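Local atomic coordinates of translation initiation factor eif-2b-like protein (Chaetomium thermophilum, PDB entry 4ZEO), a protein that serves as the delta subunit of eIF2B, the guanine nucleotide exchange factor of eIF2, and so probably acts in translation initiation. Residues E190-P195 and S201-P206; N262-L267 and C392-F397; L267-I272 and R291-E296. One frame throughout, in Å; residues are numbered along the deposited sequence.

Contact 1. Residues E190-P195 and S201-P206; sequences ESYETP and SRHFVP
With CG anti to the backbone N in Y192 (chi1 -179°) and in H203 (chi1 -178°), the phenol and the imidazole reach across to each other from the two sides of the connection between two helices. Y192 OH lies 2.6 Å from H203 ND1 in a hydrogen bond that either partner could donate. The two rings meet rim to rim, neither lying over the other. F204, the next residue along, turns its edge to a face of Y192: F204 CD1 stands 3.6 Å from Y192 CD1, off toward the rim, and the planes are 79° apart, a T-shaped pair. Together the three rings form an aromatic cluster in the N-terminal helical part of the chain, where helix 174-191 ends, Y192 leaves helical geometry, and helix 200-219 sets off. P195 comes at the imidazole from the opposite direction and lays its ring over one face; P195 CG sits 3.4 Å from the H203 ring centroid, almost on the ring normal, in a CH-pi contact. The imidazole is thereby gripped at its ND1 edge and covered on a face, and it also stacks with H207. Beyond F204, V237 of helix 224-239 touches its side chain.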
loop_
_atom_site.group_PDB
_atom_site.type_symbol
_atom_site.label_atom_id
_atom_site.label_comp_id
_atom_site.label_asym_id
_atom_site.label_seq_id
_atom_site.Cartn_x
_atom_site.Cartn_y
_atom_site.Cartn_z
ATOM N N GLU A 190 -8.447 10.573 -20.855
ATOM C CA GLU A 190 -8.405 11.904 -21.465
ATOM C C GLU A 190 -8.179 11.770 -22.959
ATOM O O GLU A 190 -8.863 12.397 -23.764
ATOM C CB GLU A 190 -7.301 12.779 -20.840
ATOM C CG GLU A 190 -7.643 13.376 -19.470
ATOM C CD GLU A 190 -6.520 14.240 -18.865
ATOM O OE1 GLU A 190 -5.360 13.766 -18.774
ATOM O OE2 GLU A 190 -6.800 15.408 -18.502
ATOM N N SER A 191 -7.228 10.921 -23.318
ATOM C CA SER A 191 -6.855 10.698 -24.702
ATOM C C SER A 191 -7.941 9.976 -25.484
ATOM O O SER A 191 -8.010 10.083 -26.702
ATOM C CB SER A 191 -5.556 9.897 -24.766
ATOM O OG SER A 191 -4.437 10.718 -24.480
ATOM N N TYR A 192 -8.749 9.186 -24.786
ATOM C CA TYR A 192 -9.681 8.288 -25.456
ATOM C C TYR A 192 -10.704 8.987 -26.363
ATOM O O TYR A 192 -11.352 9.964 -25.971
ATOM C CB TYR A 192 -10.418 7.447 -24.427
ATOM C CG TYR A 192 -11.388 6.488 -25.051
ATOM C CD1 TYR A 192 -10.932 5.344 -25.696
ATOM C CD2 TYR A 192 -12.763 6.722 -25.011
ATOM C CE1 TYR A 192 -11.815 4.457 -26.275
ATOM C CE2 TYR A 192 -13.651 5.835 -25.586
ATOM C CZ TYR A 192 -13.169 4.704 -26.214
ATOM O OH TYR A 192 -14.036 3.806 -26.793
ATOM N N GLU A 193 -10.857 8.444 -27.566
ATOM C CA GLU A 193 -11.885 8.886 -28.494
ATOM C C GLU A 193 -12.688 7.695 -28.982
ATOM O O GLU A 193 -12.126 6.750 -29.521
ATOM C CB GLU A 193 -11.265 9.605 -29.684
ATOM C CG GLU A 193 -10.686 10.970 -29.374
ATOM C CD GLU A 193 -9.880 11.500 -30.532
ATOM O OE1 GLU A 193 -8.898 10.828 -30.910
ATOM O OE2 GLU A 193 -10.237 12.568 -31.078
ATOM N N THR A 194 -14.004 7.745 -28.814
ATOM C CA THR A 194 -14.857 6.638 -29.238
ATOM C C THR A 194 -14.822 6.485 -30.751
ATOM O O THR A 194 -14.990 7.459 -31.479
ATOM C CB THR A 194 -16.344 6.832 -28.816
ATOM O OG1 THR A 194 -16.444 7.178 -27.426
ATOM C CG2 THR A 194 -17.105 5.571 -29.050
ATOM N N PRO A 195 -14.629 5.250 -31.232
ATOM C CA PRO A 195 -14.682 4.971 -32.672
ATOM C C PRO A 195 -16.077 5.225 -33.244
ATOM O O PRO A 195 -17.068 5.088 -32.527
ATOM C CB PRO A 195 -14.303 3.495 -32.751
ATOM C CG PRO A 195 -13.465 3.273 -31.507
ATOM C CD PRO A 195 -14.156 4.084 -30.464
ATOM N N SER A 201 -18.994 2.463 -23.584
ATOM C CA SER A 201 -19.531 1.373 -22.759
ATOM C C SER A 201 -19.251 0.005 -23.358
ATOM O O SER A 201 -19.241 -0.987 -22.654
ATOM C CB SER A 201 -21.040 1.526 -22.532
ATOM O OG SER A 201 -21.764 1.426 -23.738
ATOM N N ARG A 202 -19.155 -0.051 -24.676
ATOM C CA ARG A 202 -18.870 -1.287 -25.400
ATOM C C ARG A 202 -17.400 -1.435 -25.868
ATOM O O ARG A 202 -16.898 -2.551 -25.983
ATOM C CB ARG A 202 -19.860 -1.418 -26.569
ATOM C CG ARG A 202 -21.284 -1.758 -26.064
ATOM C CD ARG A 202 -22.193 -2.401 -27.127
ATOM N NE ARG A 202 -23.614 -2.220 -26.797
ATOM C CZ ARG A 202 -24.633 -2.682 -27.521
ATOM N NH1 ARG A 202 -24.415 -3.384 -28.626
ATOM N NH2 ARG A 202 -25.882 -2.454 -27.128
ATOM N N HIS A 203 -16.786 -0.336 -26.306
ATOM C CA HIS A 203 -15.423 -0.324 -26.870
ATOM C C HIS A 203 -14.249 -0.225 -25.871
ATOM O O HIS A 203 -13.211 -0.874 -26.031
ATOM C CB HIS A 203 -15.310 0.825 -27.879
ATOM C CG HIS A 203 -13.983 0.906 -28.563
ATOM N ND1 HIS A 203 -13.006 1.815 -28.202
ATOM C CD2 HIS A 203 -13.475 0.205 -29.606
ATOM C CE1 HIS A 203 -11.950 1.651 -28.977
ATOM N NE2 HIS A 203 -12.213 0.686 -29.847
ATOM N N PHE A 204 -14.395 0.631 -24.869
ATOM C CA PHE A 204 -13.264 1.046 -24.050
ATOM C C PHE A 204 -12.536 -0.086 -23.301
ATOM O O PHE A 204 -11.311 -0.203 -23.380
ATOM C CB PHE A 204 -13.726 2.134 -23.066
ATOM C CG PHE A 204 -12.635 2.631 -22.162
ATOM C CD1 PHE A 204 -11.631 3.459 -22.650
ATOM C CD2 PHE A 204 -12.625 2.300 -20.812
ATOM C CE1 PHE A 204 -10.592 3.913 -21.806
ATOM C CE2 PHE A 204 -11.601 2.759 -19.961
ATOM C CZ PHE A 204 -10.585 3.561 -20.461
ATOM N N VAL A 205 -13.270 -0.924 -22.592
ATOM C CA VAL A 205 -12.622 -1.956 -21.795
ATOM C C VAL A 205 -11.873 -2.992 -22.654
ATOM O O VAL A 205 -10.676 -3.200 -22.465
ATOM C CB VAL A 205 -13.655 -2.650 -20.863
ATOM C CG1 VAL A 205 -13.062 -3.877 -20.176
ATOM C CG2 VAL A 205 -14.190 -1.640 -19.839
ATOM N N PRO A 206 -12.533 -3.598 -23.648
ATOM C CA PRO A 206 -11.706 -4.591 -24.349
ATOM C C PRO A 206 -10.594 -4.018 -25.280
ATOM O O PRO A 206 -9.558 -4.645 -25.437
ATOM C CB PRO A 206 -12.748 -5.393 -25.133
ATOM C CG PRO A 206 -13.850 -4.397 -25.398
ATOM C CD PRO A 206 -13.927 -3.590 -24.142
#

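Contact 2. Residues N262-L267 and C392-F397; sequences NERITL and CETINF
T394 OG1 receives the guanidinium of R264 through two N-H groups of unequal strength. R264 NH1 donates to T394 OG1 at 2.9 Å, with the hydroxyl tilted 25° out of the guanidinium plane and an N-H...O angle of 142°; the second bond, from R264 NE, is long and weak. E440 OE2 is a further hydrogen-bond partner of this hydroxyl and also forms a long, weak ion pair with R264 NE. Bends at chi2 and chi3 (-71°) fold the arginine so that its flat end lies beside the 3-10 turn 394-396 instead of extending from the helix. I395 packs over one face of that end, its CD1 4.0 Å from R264 CZ and above the centre of the group.

Backbone is joined to backbone through water. Water 1 donates to R264 O at 2.9 Å and accepts from I395 N at 3.1 Å. A second water, one residue along, gives one hydrogen to I265 O and the other to E393 OE2; that carboxylate oxygen has its stronger partner in R293, to which it is salt-bridged. The contact places the loop after strand 387-391 of the parallel sheet against the long helix 246-277, at its wider pi-type turn 262-266.

R399 lies close to R264 NH1, and the carboxylate of E440 probably offsets part of the positive charge. The guanidinium has a hydroxyl at its edge and a methyl over one face, while one water sits between the backbones and another between a backbone carbonyl and a carboxylate, so the join combines polar, apolar and water-mediated contacts.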
loop_
_atom_site.group_PDB
_atom_site.type_symbol
_atom_site.label_atom_id
_atom_site.label_comp_id
_atom_site.label_asym_id
_atom_site.label_seq_id
_atom_site.Cartn_x
_atom_site.Cartn_y
_atom_site.Cartn_z
ATOM N N ASN A 262 -8.097 9.990 -3.781
ATOM C CA ASN A 262 -8.222 10.711 -2.541
ATOM C C ASN A 262 -8.672 9.847 -1.371
ATOM O O ASN A 262 -8.103 9.895 -0.291
ATOM C CB ASN A 262 -9.177 11.878 -2.676
ATOM C CG ASN A 262 -9.368 12.554 -1.377
ATOM O OD1 ASN A 262 -8.394 12.971 -0.757
ATOM N ND2 ASN A 262 -10.602 12.637 -0.916
ATOM N N GLU A 263 -9.718 9.073 -1.579
ATOM C CA GLU A 263 -10.273 8.290 -0.493
ATOM C C GLU A 263 -9.465 7.019 -0.143
ATOM O O GLU A 263 -9.301 6.698 1.035
ATOM C CB GLU A 263 -11.719 7.954 -0.823
ATOM C CG GLU A 263 -12.243 6.685 -0.249
ATOM C CD GLU A 263 -13.630 6.357 -0.767
ATOM O OE1 GLU A 263 -13.754 5.459 -1.628
ATOM O OE2 GLU A 263 -14.593 7.018 -0.317
ATOM N N ARG A 264 -8.930 6.319 -1.135
ATOM C CA ARG A 264 -8.217 5.090 -0.842
ATOM C C ARG A 264 -6.696 5.270 -0.690
ATOM O O ARG A 264 -6.016 4.366 -0.253
ATOM C CB ARG A 264 -8.481 4.035 -1.924
ATOM C CG ARG A 264 -9.903 3.895 -2.422
ATOM C CD ARG A 264 -10.932 3.576 -1.347
ATOM N NE ARG A 264 -10.781 2.221 -0.857
ATOM C CZ ARG A 264 -11.450 1.150 -1.275
ATOM N NH1 ARG A 264 -11.163 -0.013 -0.713
ATOM N NH2 ARG A 264 -12.397 1.216 -2.212
ATOM N N ILE A 265 -6.159 6.419 -1.068
ATOM C CA ILE A 265 -4.719 6.661 -0.951
ATOM C C ILE A 265 -4.382 7.874 -0.103
ATOM O O ILE A 265 -3.874 7.735 1.014
ATOM C CB ILE A 265 -4.061 6.842 -2.319
ATOM C CG1 ILE A 265 -4.288 5.590 -3.165
ATOM C CG2 ILE A 265 -2.561 7.171 -2.158
ATOM C CD1 ILE A 265 -3.704 5.666 -4.552
ATOM N N THR A 266 -4.710 9.056 -0.606
ATOM C CA THR A 266 -4.301 10.302 0.041
ATOM C C THR A 266 -4.900 10.510 1.434
ATOM O O THR A 266 -4.179 10.644 2.402
ATOM C CB THR A 266 -4.658 11.478 -0.867
ATOM O OG1 THR A 266 -4.292 11.123 -2.201
ATOM C CG2 THR A 266 -3.904 12.723 -0.467
ATOM N N LEU A 267 -6.216 10.490 1.539
ATOM C CA LEU A 267 -6.870 10.621 2.828
ATOM C C LEU A 267 -6.583 9.400 3.706
ATOM O O LEU A 267 -6.418 9.528 4.933
ATOM C CB LEU A 267 -8.374 10.799 2.627
ATOM C CG LEU A 267 -9.207 11.072 3.865
ATOM C CD1 LEU A 267 -8.758 12.364 4.483
ATOM C CD2 LEU A 267 -10.658 11.126 3.475
ATOM N N CYS A 392 -2.708 -0.795 7.353
ATOM C CA CYS A 392 -2.925 -1.106 5.948
ATOM C C CYS A 392 -4.202 -0.465 5.373
ATOM O O CYS A 392 -5.253 -0.456 6.016
ATOM C CB CYS A 392 -2.957 -2.642 5.803
ATOM S SG CYS A 392 -2.914 -3.298 4.144
ATOM N N GLU A 393 -4.119 -0.005 4.131
ATOM C CA GLU A 393 -5.265 0.591 3.444
ATOM C C GLU A 393 -6.200 -0.534 3.017
ATOM O O GLU A 393 -5.743 -1.617 2.670
ATOM C CB GLU A 393 -4.809 1.416 2.223
ATOM C CG GLU A 393 -3.866 2.560 2.563
ATOM C CD GLU A 393 -2.364 2.172 2.577
ATOM O OE1 GLU A 393 -2.014 0.961 2.673
ATOM O OE2 GLU A 393 -1.528 3.098 2.482
ATOM N N THR A 394 -7.496 -0.259 2.993
ATOM C CA THR A 394 -8.491 -1.277 2.662
ATOM C C THR A 394 -8.310 -1.803 1.249
ATOM O O THR A 394 -8.621 -2.958 0.980
ATOM C CB THR A 394 -9.948 -0.743 2.799
ATOM O OG1 THR A 394 -10.140 0.379 1.934
ATOM C CG2 THR A 394 -10.232 -0.336 4.200
ATOM N N ILE A 395 -7.806 -0.952 0.357
ATOM C CA ILE A 395 -7.621 -1.288 -1.069
ATOM C C ILE A 395 -6.582 -2.433 -1.257
ATOM O O ILE A 395 -6.554 -3.099 -2.282
ATOM C CB ILE A 395 -7.185 -0.015 -1.885
ATOM C CG1 ILE A 395 -7.349 -0.201 -3.393
ATOM C CG2 ILE A 395 -5.739 0.390 -1.580
ATOM C CD1 ILE A 395 -8.727 -0.020 -3.909
ATOM N N ASN A 396 -5.752 -2.644 -0.240
ATOM C CA ASN A 396 -4.755 -3.705 -0.222
ATOM C C ASN A 396 -5.336 -5.070 0.219
ATOM O O ASN A 396 -4.653 -6.081 0.138
ATOM C CB ASN A 396 -3.585 -3.316 0.699
ATOM C CG ASN A 396 -2.690 -2.223 0.106
ATOM O OD1 ASN A 396 -2.324 -2.275 -1.064
ATOM N ND2 ASN A 396 -2.355 -1.227 0.910
ATOM N N PHE A 397 -6.568 -5.083 0.722
ATOM C CA PHE A 397 -7.228 -6.330 1.108
ATOM C C PHE A 397 -7.700 -7.124 -0.086
ATOM O O PHE A 397 -8.123 -6.570 -1.104
ATOM C CB PHE A 397 -8.434 -6.074 2.015
ATOM C CG PHE A 397 -8.074 -5.723 3.427
ATOM C CD1 PHE A 397 -7.285 -4.614 3.692
ATOM C CD2 PHE A 397 -8.578 -6.450 4.489
ATOM C CE1 PHE A 397 -6.958 -4.264 4.985
ATOM C CE2 PHE A 397 -8.268 -6.110 5.793
ATOM C CZ PHE A 397 -7.452 -5.008 6.044
HETATM O O HOH W 1 -7.654 2.175 0.693
HETATM O O HOH W 2 -1.837 5.506 1.926
#

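Contact 3. Residues L267-I272 and R291-E296; sequences LAEYVI and RHRLVE
The R293 guanidinium meets E269 at its edge, where R293 NH2 donates to E269 OE1 at 2.7 Å in a salt bridge. The carboxylate oxygen lies 15° out of the guanidinium plane and accepts on its anti lone pair, away from its sister oxygen; the two flat groups are turned 35° apart. This is a single-point grip through one nitrogen and one oxygen. A bend at chi3 (44°) swings the end of R293, whose other terminal nitrogen is taken by E393, toward helix 246-277. At the H292 ring, ND1 accepts from L294 N at 3.3 Å, an N-cap bond at the start of helix 293-304, and NE2 of the same ring bonds to G359 O. R291 grips E296 side-on within its own segment, R291 NE giving E296 OE1 a nearly straight bond of 2.8 Å and R291 NH2 reaching E296 OE2. Beside the charged pair the contact turns apolar: I272 CD1 and L294 CD1 come within 4.1 Å, and L294 CD2 lies 4.3 Å from E269 CA. Helix 293-304, which follows strand 285-289 of the parallel Rossmann-like sheet, thus presents its first turn to helix 246-277; L391 at the end of strand 387-391, two places along the sheet, touches both I272 and L294.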
loop_
_atom_site.group_PDB
_atom_site.type_symbol
_atom_site.label_atom_id
_atom_site.label_comp_id
_atom_site.label_asym_id
_atom_site.label_seq_id
_atom_site.Cartn_x
_atom_site.Cartn_y
_atom_site.Cartn_z
ATOM N N LEU A 267 -6.216 10.490 1.539
ATOM C CA LEU A 267 -6.870 10.621 2.828
ATOM C C LEU A 267 -6.583 9.400 3.706
ATOM O O LEU A 267 -6.418 9.528 4.933
ATOM C CB LEU A 267 -8.374 10.799 2.627
ATOM C CG LEU A 267 -9.207 11.072 3.865
ATOM C CD1 LEU A 267 -8.758 12.364 4.483
ATOM C CD2 LEU A 267 -10.658 11.126 3.475
ATOM N N ALA A 268 -6.502 8.224 3.066
ATOM C CA ALA A 268 -6.283 6.970 3.794
ATOM C C ALA A 268 -4.996 7.021 4.612
ATOM O O ALA A 268 -4.989 6.608 5.778
ATOM C CB ALA A 268 -6.253 5.773 2.833
ATOM N N GLU A 269 -3.929 7.558 4.019
ATOM C CA GLU A 269 -2.643 7.679 4.721
ATOM C C GLU A 269 -2.756 8.569 5.962
ATOM O O GLU A 269 -2.290 8.216 7.045
ATOM C CB GLU A 269 -1.567 8.233 3.782
ATOM C CG GLU A 269 -0.265 8.616 4.458
ATOM C CD GLU A 269 0.756 9.133 3.469
ATOM O OE1 GLU A 269 1.136 8.367 2.574
ATOM O OE2 GLU A 269 1.152 10.315 3.551
ATOM N N TYR A 270 -3.418 9.711 5.803
ATOM C CA TYR A 270 -3.564 10.640 6.910
ATOM C C TYR A 270 -4.361 10.007 8.046
ATOM O O TYR A 270 -3.954 10.071 9.192
ATOM C CB TYR A 270 -4.260 11.930 6.452
ATOM C CG TYR A 270 -4.509 12.870 7.588
ATOM C CD1 TYR A 270 -3.560 13.830 7.938
ATOM C CD2 TYR A 270 -5.666 12.767 8.356
ATOM C CE1 TYR A 270 -3.772 14.683 9.005
ATOM C CE2 TYR A 270 -5.880 13.591 9.425
ATOM C CZ TYR A 270 -4.935 14.556 9.747
ATOM O OH TYR A 270 -5.173 15.389 10.810
ATOM N N VAL A 271 -5.497 9.401 7.712
ATOM C CA VAL A 271 -6.384 8.836 8.711
ATOM C C VAL A 271 -5.724 7.689 9.457
ATOM O O VAL A 271 -5.769 7.658 10.689
ATOM C CB VAL A 271 -7.731 8.355 8.076
ATOM C CG1 VAL A 271 -8.544 7.501 9.065
ATOM C CG2 VAL A 271 -8.546 9.539 7.573
ATOM N N ILE A 272 -5.067 6.782 8.733
ATOM C CA ILE A 272 -4.389 5.645 9.371
ATOM C C ILE A 272 -3.278 6.134 10.313
ATOM O O ILE A 272 -3.172 5.681 11.454
ATOM C CB ILE A 272 -3.783 4.668 8.322
ATOM C CG1 ILE A 272 -4.894 3.912 7.585
ATOM C CG2 ILE A 272 -2.858 3.660 8.990
ATOM C CD1 ILE A 272 -4.412 3.128 6.350
ATOM N N ARG A 291 11.520 -0.271 6.701
ATOM C CA ARG A 291 10.851 1.002 6.543
ATOM C C ARG A 291 9.544 0.904 5.797
ATOM O O ARG A 291 9.535 0.715 4.591
ATOM C CB ARG A 291 11.765 1.962 5.816
ATOM C CG ARG A 291 11.199 3.335 5.654
ATOM C CD ARG A 291 12.145 4.149 4.819
ATOM N NE ARG A 291 11.832 5.561 4.893
ATOM C CZ ARG A 291 12.599 6.513 4.375
ATOM N NH1 ARG A 291 13.733 6.185 3.778
ATOM N NH2 ARG A 291 12.242 7.783 4.475
ATOM N N HIS A 292 8.439 1.074 6.511
ATOM C CA HIS A 292 7.142 1.117 5.857
ATOM C C HIS A 292 6.560 2.511 6.040
ATOM O O HIS A 292 6.496 3.025 7.161
ATOM C CB HIS A 292 6.181 0.071 6.429
ATOM C CG HIS A 292 5.000 -0.207 5.544
ATOM N ND1 HIS A 292 3.891 0.613 5.499
ATOM C CD2 HIS A 292 4.759 -1.223 4.680
ATOM C CE1 HIS A 292 3.020 0.115 4.634
ATOM N NE2 HIS A 292 3.526 -0.992 4.121
ATOM N N ARG A 293 6.066 3.080 4.949
ATOM C CA ARG A 293 5.558 4.452 4.937
ATOM C C ARG A 293 4.458 4.727 5.991
ATOM O O ARG A 293 4.482 5.751 6.659
ATOM C CB ARG A 293 5.036 4.764 3.528
ATOM C CG ARG A 293 4.343 6.097 3.352
ATOM C CD ARG A 293 3.652 6.169 1.975
ATOM N NE ARG A 293 2.960 4.908 1.710
ATOM C CZ ARG A 293 1.677 4.694 1.973
ATOM N NH1 ARG A 293 1.124 3.507 1.724
ATOM N NH2 ARG A 293 0.944 5.672 2.493
ATOM N N LEU A 294 3.506 3.815 6.157
ATOM C CA LEU A 294 2.444 4.029 7.134
ATOM C C LEU A 294 3.017 4.077 8.564
ATOM O O LEU A 294 2.584 4.898 9.381
ATOM C CB LEU A 294 1.377 2.947 7.019
ATOM C CG LEU A 294 0.507 2.974 5.766
ATOM C CD1 LEU A 294 -0.540 1.878 5.837
ATOM C CD2 LEU A 294 -0.161 4.329 5.606
ATOM N N VAL A 295 3.985 3.203 8.859
ATOM C CA VAL A 295 4.624 3.194 10.168
ATOM C C VAL A 295 5.391 4.497 10.413
ATOM O O VAL A 295 5.259 5.129 11.452
ATOM C CB VAL A 295 5.570 1.978 10.313
ATOM C CG1 VAL A 295 6.410 2.069 11.594
ATOM C CG2 VAL A 295 4.778 0.687 10.253
ATOM N N GLU A 296 6.141 4.921 9.413
ATOM C CA GLU A 296 6.889 6.169 9.474
ATOM C C GLU A 296 5.986 7.381 9.737
ATOM O O GLU A 296 6.306 8.219 10.591
ATOM C CB GLU A 296 7.679 6.360 8.170
ATOM C CG GLU A 296 8.516 7.632 8.089
ATOM C CD GLU A 296 9.463 7.610 6.902
ATOM O OE1 GLU A 296 9.672 6.527 6.314
ATOM O OE2 GLU A 296 10.004 8.673 6.544
#

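Contacts 2 and 3 adjoin, their centres about 10 Å apart: both use helix 246-277, share L267, and along the chain contact 3 is nested inside the loop closed by contact 2. Their direct bond is the salt bridge from R293 NH1 to E393 OE2, 2.8 Å, and C392 O packs on I272 CD1 at 3.7 Å. Together they join the long helix to the loop after strand 387-391 and to the first turn of helix 293-304. Contact 1 stands apart among the N-terminal helices, its centre about 27 Å from that of contact 2 and 35 Å from that of contact 3, with nearest atoms about 16 Å and 21 Å away. It closes before the other two open.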